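Local coordinates for protein putative alpha-N-acetylgalactosaminidase (Bacillus halodurans C-125, PDB 3CC1) that probably hydrolyses terminal alpha-linked N-acetylgalactosamine from glycoconjugates, as a putative alpha-N-acetylgalactosaminidase with an alpha-galactosidase-type TIM barrel and a C-terminal beta-sandwich domain, at residues A[168-173]-A[204-209]; A[131-136]-A[158-163]. All coordinates share one frame; numbering follows the deposited sequence.

Interaction 1 (A[168-173]-A[204-209])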
loop_
_atom_site.group_PDB
_atom_site.type_symbol
_atom_site.label_atom_id
_atom_site.label_comp_id
_atom_site.label_asym_id
_atom_site.label_seq_id
_atom_site.Cartn_x
_atom_site.Cartn_y
_atom_site.Cartn_z
ATOM N N SER A 168 -4.003 -40.580 -20.215
ATOM C CA SER A 168 -2.940 -41.585 -20.067
ATOM C C SER A 168 -2.120 -41.372 -18.795
ATOM O O SER A 168 -1.647 -42.324 -18.211
ATOM C CB SER A 168 -2.011 -41.631 -21.302
ATOM O OG SER A 168 -0.985 -40.632 -21.288
ATOM N N LEU A 169 -1.963 -40.122 -18.351
ATOM C CA LEU A 169 -1.158 -39.875 -17.120
ATOM C C LEU A 169 -1.932 -40.360 -15.908
ATOM O O LEU A 169 -1.403 -41.037 -15.024
ATOM C CB LEU A 169 -0.836 -38.379 -16.955
ATOM C CG LEU A 169 0.050 -37.695 -17.997
ATOM C CD1 LEU A 169 0.397 -36.317 -17.452
ATOM C CD2 LEU A 169 1.316 -38.519 -18.278
ATOM N N PHE A 170 -3.202 -40.006 -15.864
ATOM C CA PHE A 170 -4.046 -40.361 -14.713
ATOM C C PHE A 170 -4.380 -41.858 -14.668
ATOM O O PHE A 170 -4.503 -42.427 -13.590
ATOM C CB PHE A 170 -5.254 -39.446 -14.606
ATOM C CG PHE A 170 -4.866 -38.073 -14.103
ATOM C CD1 PHE A 170 -4.716 -37.855 -12.742
ATOM C CD2 PHE A 170 -4.506 -37.064 -14.987
ATOM C CE1 PHE A 170 -4.291 -36.627 -12.263
ATOM C CE2 PHE A 170 -4.061 -35.823 -14.526
ATOM C CZ PHE A 170 -3.951 -35.605 -13.158
ATOM N N GLU A 171 -4.396 -42.511 -15.823
ATOM C CA GLU A 171 -4.418 -43.983 -15.849
ATOM C C GLU A 171 -3.173 -44.566 -15.215
ATOM O O GLU A 171 -3.244 -45.503 -14.420
ATOM C CB GLU A 171 -4.555 -44.507 -17.272
ATOM C CG GLU A 171 -5.945 -44.354 -17.843
ATOM C CD GLU A 171 -5.990 -44.548 -19.379
ATOM O OE1 GLU A 171 -4.988 -45.080 -19.959
ATOM O OE2 GLU A 171 -7.030 -44.154 -19.997
ATOM N N LEU A 172 -2.016 -44.016 -15.558
ATOM C CA LEU A 172 -0.762 -44.456 -14.960
ATOM C C LEU A 172 -0.759 -44.270 -13.433
ATOM O O LEU A 172 -0.388 -45.172 -12.663
ATOM C CB LEU A 172 0.422 -43.723 -15.603
ATOM C CG LEU A 172 1.821 -44.181 -15.215
ATOM C CD1 LEU A 172 2.022 -45.713 -15.460
ATOM C CD2 LEU A 172 2.825 -43.324 -16.008
ATOM N N TYR A 173 -1.192 -43.103 -12.993
ATOM C CA TYR A 173 -1.208 -42.785 -11.576
ATOM C C TYR A 173 -2.209 -43.700 -10.849
ATOM O O TYR A 173 -1.954 -44.133 -9.724
ATOM C CB TYR A 173 -1.496 -41.291 -11.327
ATOM C CG TYR A 173 -0.541 -40.355 -12.037
ATOM C CD1 TYR A 173 0.745 -40.759 -12.338
ATOM C CD2 TYR A 173 -0.938 -39.079 -12.421
ATOM C CE1 TYR A 173 1.621 -39.924 -13.021
ATOM C CE2 TYR A 173 -0.067 -38.227 -13.133
ATOM C CZ TYR A 173 1.207 -38.649 -13.416
ATOM O OH TYR A 173 2.112 -37.843 -14.062
ATOM N N ARG A 204 -11.047 -33.649 -16.357
ATOM C CA ARG A 204 -11.712 -34.733 -17.052
ATOM C C ARG A 204 -10.932 -36.036 -16.976
ATOM O O ARG A 204 -11.524 -37.110 -16.852
ATOM C CB ARG A 204 -11.956 -34.353 -18.512
ATOM C CG ARG A 204 -13.024 -33.318 -18.632
ATOM C CD ARG A 204 -13.523 -33.203 -20.046
ATOM N NE ARG A 204 -12.631 -32.368 -20.829
ATOM C CZ ARG A 204 -12.856 -31.083 -21.077
ATOM N NH1 ARG A 204 -13.942 -30.497 -20.600
ATOM N NH2 ARG A 204 -11.985 -30.384 -21.791
ATOM N N ALA A 205 -9.603 -35.922 -17.051
ATOM C CA ALA A 205 -8.700 -37.076 -17.014
ATOM C C ALA A 205 -8.739 -37.754 -15.664
ATOM O O ALA A 205 -8.887 -38.966 -15.573
ATOM C CB ALA A 205 -7.243 -36.653 -17.365
ATOM N N ILE A 206 -8.621 -36.976 -14.600
ATOM C CA ILE A 206 -8.648 -37.572 -13.262
ATOM C C ILE A 206 -10.025 -38.214 -13.020
ATOM O O ILE A 206 -10.157 -39.260 -12.390
ATOM C CB ILE A 206 -8.231 -36.564 -12.163
ATOM C CG1 ILE A 206 -7.864 -37.310 -10.898
ATOM C CG2 ILE A 206 -9.326 -35.536 -11.866
ATOM C CD1 ILE A 206 -7.183 -36.445 -9.861
ATOM N N GLN A 207 -11.055 -37.595 -13.555
ATOM C CA GLN A 207 -12.415 -38.100 -13.365
ATOM C C GLN A 207 -12.627 -39.403 -14.132
ATOM O O GLN A 207 -13.419 -40.232 -13.733
ATOM C CB GLN A 207 -13.470 -37.064 -13.766
ATOM C CG GLN A 207 -13.791 -36.042 -12.644
ATOM N N ALA A 208 -11.896 -39.601 -15.212
ATOM C CA ALA A 208 -12.087 -40.785 -16.044
ATOM C C ALA A 208 -11.126 -41.934 -15.689
ATOM O O ALA A 208 -11.195 -42.999 -16.284
ATOM C CB ALA A 208 -11.933 -40.427 -17.500
ATOM N N CYS A 209 -10.233 -41.746 -14.726
ATOM C CA CYS A 209 -9.120 -42.696 -14.575
ATOM C C CYS A 209 -9.485 -43.960 -13.792
ATOM O O CYS A 209 -8.662 -44.851 -13.607
ATOM C CB CYS A 209 -7.933 -42.009 -13.911
ATOM S SG CYS A 209 -8.122 -41.857 -12.155
#
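Phe170 carries this contact: its side chain sets out toward residues 204-209, and its ring lies against the helical turn at 205-206, Ile206 over one face and the Ala205 methyl approaching obliquely near CD2. Ile206 makes a CH-pi contact, with CB 4.1 Å from the Phe170 ring centroid and 25° off the ring normal. From there the isoleucine chain crosses the ring obliquely above its CD1-CE1 side, CG1 3.7 Å from Phe170 CD1 and the terminal CD1 3.8 Å from Phe170 CE1. An isoleucine suits this place because its branch at CB presents a broad apolar surface close to the main chain; CG1, anti to the backbone N (chi1 -163°), is the branch that meets the ring. At the other ortho carbon, Phe170 CD2 meets Ala205 CB at 3.6 Å, and the small methyl lets the two helices come near, so that the CA atoms of Phe170 and Ile206 are 5.6 Å apart.

Cys209, in the turn that follows helix 196-208, closes the far end. Its CB packs 3.5 Å from Phe170 O and 3.8 Å from Phe170 CB, a short side chain suited to lie close against a helix backbone. No hydrogen bond crosses the interface, which holds by apolar packing.

In the second shell, Tyr173, one turn on from Phe170, places CD2 4.0 Å above the opposite face of the phenylalanine ring, so the ring has a neighbour on each face, offset toward the rim, which probably limits its tilting. Met213 touches both Phe170 and Ile206. Beneath them lies the parallel barrel sheet: Phe170 and Tyr173 rest on Val181 of strand 180-184, and Tyr173 reaches Ile112 and Ile114 of strand 109-115. Helices 162-175 and 196-208 thus pack side by side in the outer layer of the TIM barrel.

Interaction 2 (A[131-136]-A[158-163]); sequences GSTKTA and TKEGAQ. With SO4 (sulfate ion), chain D.
Lys134 reaches from the loop 131-136 to Glu160. Its CB lies 4.0 Å from Glu160 O; CG, anti to the carbonyl carbon, comes closer to the same oxygen, at 3.4 Å, and CD is still beside it at 4.1 Å. The chain bends at chi2 (-69°), so that CE passes 3.6 Å from Glu160 OE1, the side chains crossing at about a right angle. At the tip, NZ stays 4.0 Å from Glu160 OE1, too far for a salt bridge, and water 2 spans them, donating to OE1 and weakly accepting from NZ. A long lysine suits this surface site, its methylenes packing while its charge stays near the carboxylate. An alanine here would remove everything beyond CB, which would probably loosen the packing on the Glu160 carbonyl and carboxylate and break the link through water 2. Glu160 and Gly161 are the central residues of a type II beta turn, and Gly161 is the N-cap of helix 162-175. A side chain at Gly161 would crowd Lys134 CB and Ser132 OG, besides clashing with the preceding carbonyl. Gly161 N gives an almost straight hydrogen bond (177°) to O2 of a sulfate ion, presumably from the crystallisation solution. Water 1 joins Thr133 OG1 to Glu160 OE2.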
loop_
_atom_site.group_PDB
_atom_site.type_symbol
_atom_site.label_atom_id
_atom_site.label_comp_id
_atom_site.label_asym_id
_atom_site.label_seq_id
_atom_site.Cartn_x
_atom_site.Cartn_y
_atom_site.Cartn_z
ATOM N N GLY A 131 -3.337 -44.321 -26.678
ATOM C CA GLY A 131 -4.787 -44.238 -26.865
ATOM C C GLY A 131 -5.177 -43.157 -27.840
ATOM O O GLY A 131 -6.348 -42.709 -27.912
ATOM N N SER A 132 -4.208 -42.719 -28.612
ATOM C CA SER A 132 -4.465 -41.670 -29.567
ATOM C C SER A 132 -3.932 -42.107 -30.906
ATOM O O SER A 132 -3.410 -43.189 -31.039
ATOM C CB SER A 132 -3.748 -40.390 -29.123
ATOM O OG SER A 132 -3.978 -39.345 -30.022
ATOM N N THR A 133 -4.012 -41.228 -31.879
ATOM C CA THR A 133 -3.338 -41.439 -33.128
ATOM C C THR A 133 -2.269 -40.368 -33.322
ATOM O O THR A 133 -1.783 -40.136 -34.419
ATOM C CB THR A 133 -4.353 -41.416 -34.291
ATOM O OG1 THR A 133 -4.926 -40.105 -34.408
ATOM C CG2 THR A 133 -5.473 -42.456 -34.036
ATOM N N LYS A 134 -1.884 -39.713 -32.244
ATOM C CA LYS A 134 -1.006 -38.559 -32.377
ATOM C C LYS A 134 0.266 -38.747 -31.581
ATOM O O LYS A 134 0.385 -39.660 -30.802
ATOM C CB LYS A 134 -1.754 -37.292 -31.906
ATOM C CG LYS A 134 -3.090 -37.076 -32.643
ATOM C CD LYS A 134 -2.867 -36.702 -34.088
ATOM C CE LYS A 134 -4.181 -36.493 -34.810
ATOM N NZ LYS A 134 -3.931 -36.233 -36.247
ATOM N N THR A 135 1.204 -37.840 -31.788
ATOM C CA THR A 135 2.453 -37.818 -31.062
ATOM C C THR A 135 2.635 -36.533 -30.271
ATOM O O THR A 135 1.905 -35.567 -30.447
ATOM C CB THR A 135 3.634 -37.863 -32.006
ATOM O OG1 THR A 135 3.632 -36.669 -32.818
ATOM C CG2 THR A 135 3.586 -39.097 -32.892
ATOM N N ALA A 136 3.671 -36.528 -29.439
ATOM C CA ALA A 136 3.942 -35.413 -28.561
ATOM C C ALA A 136 4.068 -34.118 -29.332
ATOM O O ALA A 136 3.574 -33.081 -28.900
ATOM C CB ALA A 136 5.216 -35.656 -27.704
ATOM N N THR A 158 -6.309 -27.288 -27.888
ATOM C CA THR A 158 -7.067 -27.188 -29.138
ATOM C C THR A 158 -6.757 -28.366 -30.038
ATOM O O THR A 158 -7.365 -28.499 -31.069
ATOM C CB THR A 158 -6.796 -25.893 -29.937
ATOM O OG1 THR A 158 -5.453 -25.893 -30.445
ATOM C CG2 THR A 158 -7.026 -24.634 -29.074
ATOM N N LYS A 159 -5.842 -29.237 -29.614
ATOM C CA LYS A 159 -5.338 -30.300 -30.475
ATOM C C LYS A 159 -5.921 -31.655 -30.182
ATOM O O LYS A 159 -6.081 -32.067 -29.044
ATOM C CB LYS A 159 -3.836 -30.429 -30.363
ATOM C CG LYS A 159 -3.085 -29.231 -30.802
ATOM C CD LYS A 159 -3.186 -29.022 -32.275
ATOM C CE LYS A 159 -2.141 -28.041 -32.696
ATOM N NZ LYS A 159 -2.492 -27.380 -33.979
ATOM N N GLU A 160 -6.210 -32.366 -31.256
ATOM C CA GLU A 160 -6.576 -33.752 -31.153
ATOM C C GLU A 160 -5.429 -34.506 -30.550
ATOM O O GLU A 160 -4.264 -34.349 -30.974
ATOM C CB GLU A 160 -6.946 -34.337 -32.523
ATOM C CG GLU A 160 -7.150 -35.806 -32.479
ATOM C CD GLU A 160 -7.767 -36.350 -33.771
ATOM O OE1 GLU A 160 -7.663 -35.711 -34.850
ATOM O OE2 GLU A 160 -8.366 -37.444 -33.689
ATOM N N GLY A 161 -5.768 -35.289 -29.529
ATOM C CA GLY A 161 -4.796 -36.112 -28.788
ATOM C C GLY A 161 -4.342 -35.546 -27.460
ATOM O O GLY A 161 -3.688 -36.237 -26.668
ATOM N N ALA A 162 -4.688 -34.281 -27.200
ATOM C CA ALA A 162 -4.279 -33.610 -25.967
ATOM C C ALA A 162 -4.958 -34.240 -24.740
ATOM O O ALA A 162 -4.308 -34.503 -23.695
ATOM C CB ALA A 162 -4.590 -32.094 -26.051
ATOM N N GLN A 163 -6.268 -34.461 -24.849
ATOM C CA GLN A 163 -7.037 -35.044 -23.759
ATOM C C GLN A 163 -6.539 -36.467 -23.518
ATOM O O GLN A 163 -6.454 -36.935 -22.383
ATOM C CB GLN A 163 -8.542 -35.063 -24.084
ATOM C CG GLN A 163 -9.366 -35.637 -22.943
ATOM C CD GLN A 163 -9.302 -34.775 -21.712
ATOM O OE1 GLN A 163 -9.743 -33.619 -21.739
ATOM N NE2 GLN A 163 -8.769 -35.317 -20.621
HETATM S S SO4 D . -8.665 -36.645 -27.909
HETATM O O1 SO4 D . -9.808 -36.612 -27.002
HETATM O O2 SO4 D . -8.476 -35.417 -28.669
HETATM O O3 SO4 D . -8.851 -37.702 -28.877
HETATM O O4 SO4 D . -7.426 -36.950 -27.186
HETATM O O HOH W 1 -6.759 -39.367 -32.384
HETATM O O HOH W 2 -6.889 -37.097 -37.364
#

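In the fold
From the N terminus, the chain lays down barrel strands 14-17 and 49-52, then passes strand 109-115 and helix 120-125 and enters the loop 131-136. Interaction 2 closes the excursion from there, through helix 136-139 and strand 152-155, back to the start of helix 162-175. Interaction 1 opens further along that helix and closes, past strand 180-184, toward the C-terminal end of helix 196-208, so the two loops follow in series, neither nested nor crossed. Helix 162-175 is shared: its N-terminal end is tied to a surface loop, its C-terminal half to the next barrel helix. The contacts, with centres about 15 Å apart, meet where Gln163 OE1 probably accepts a hydrogen bond from Arg204 NE.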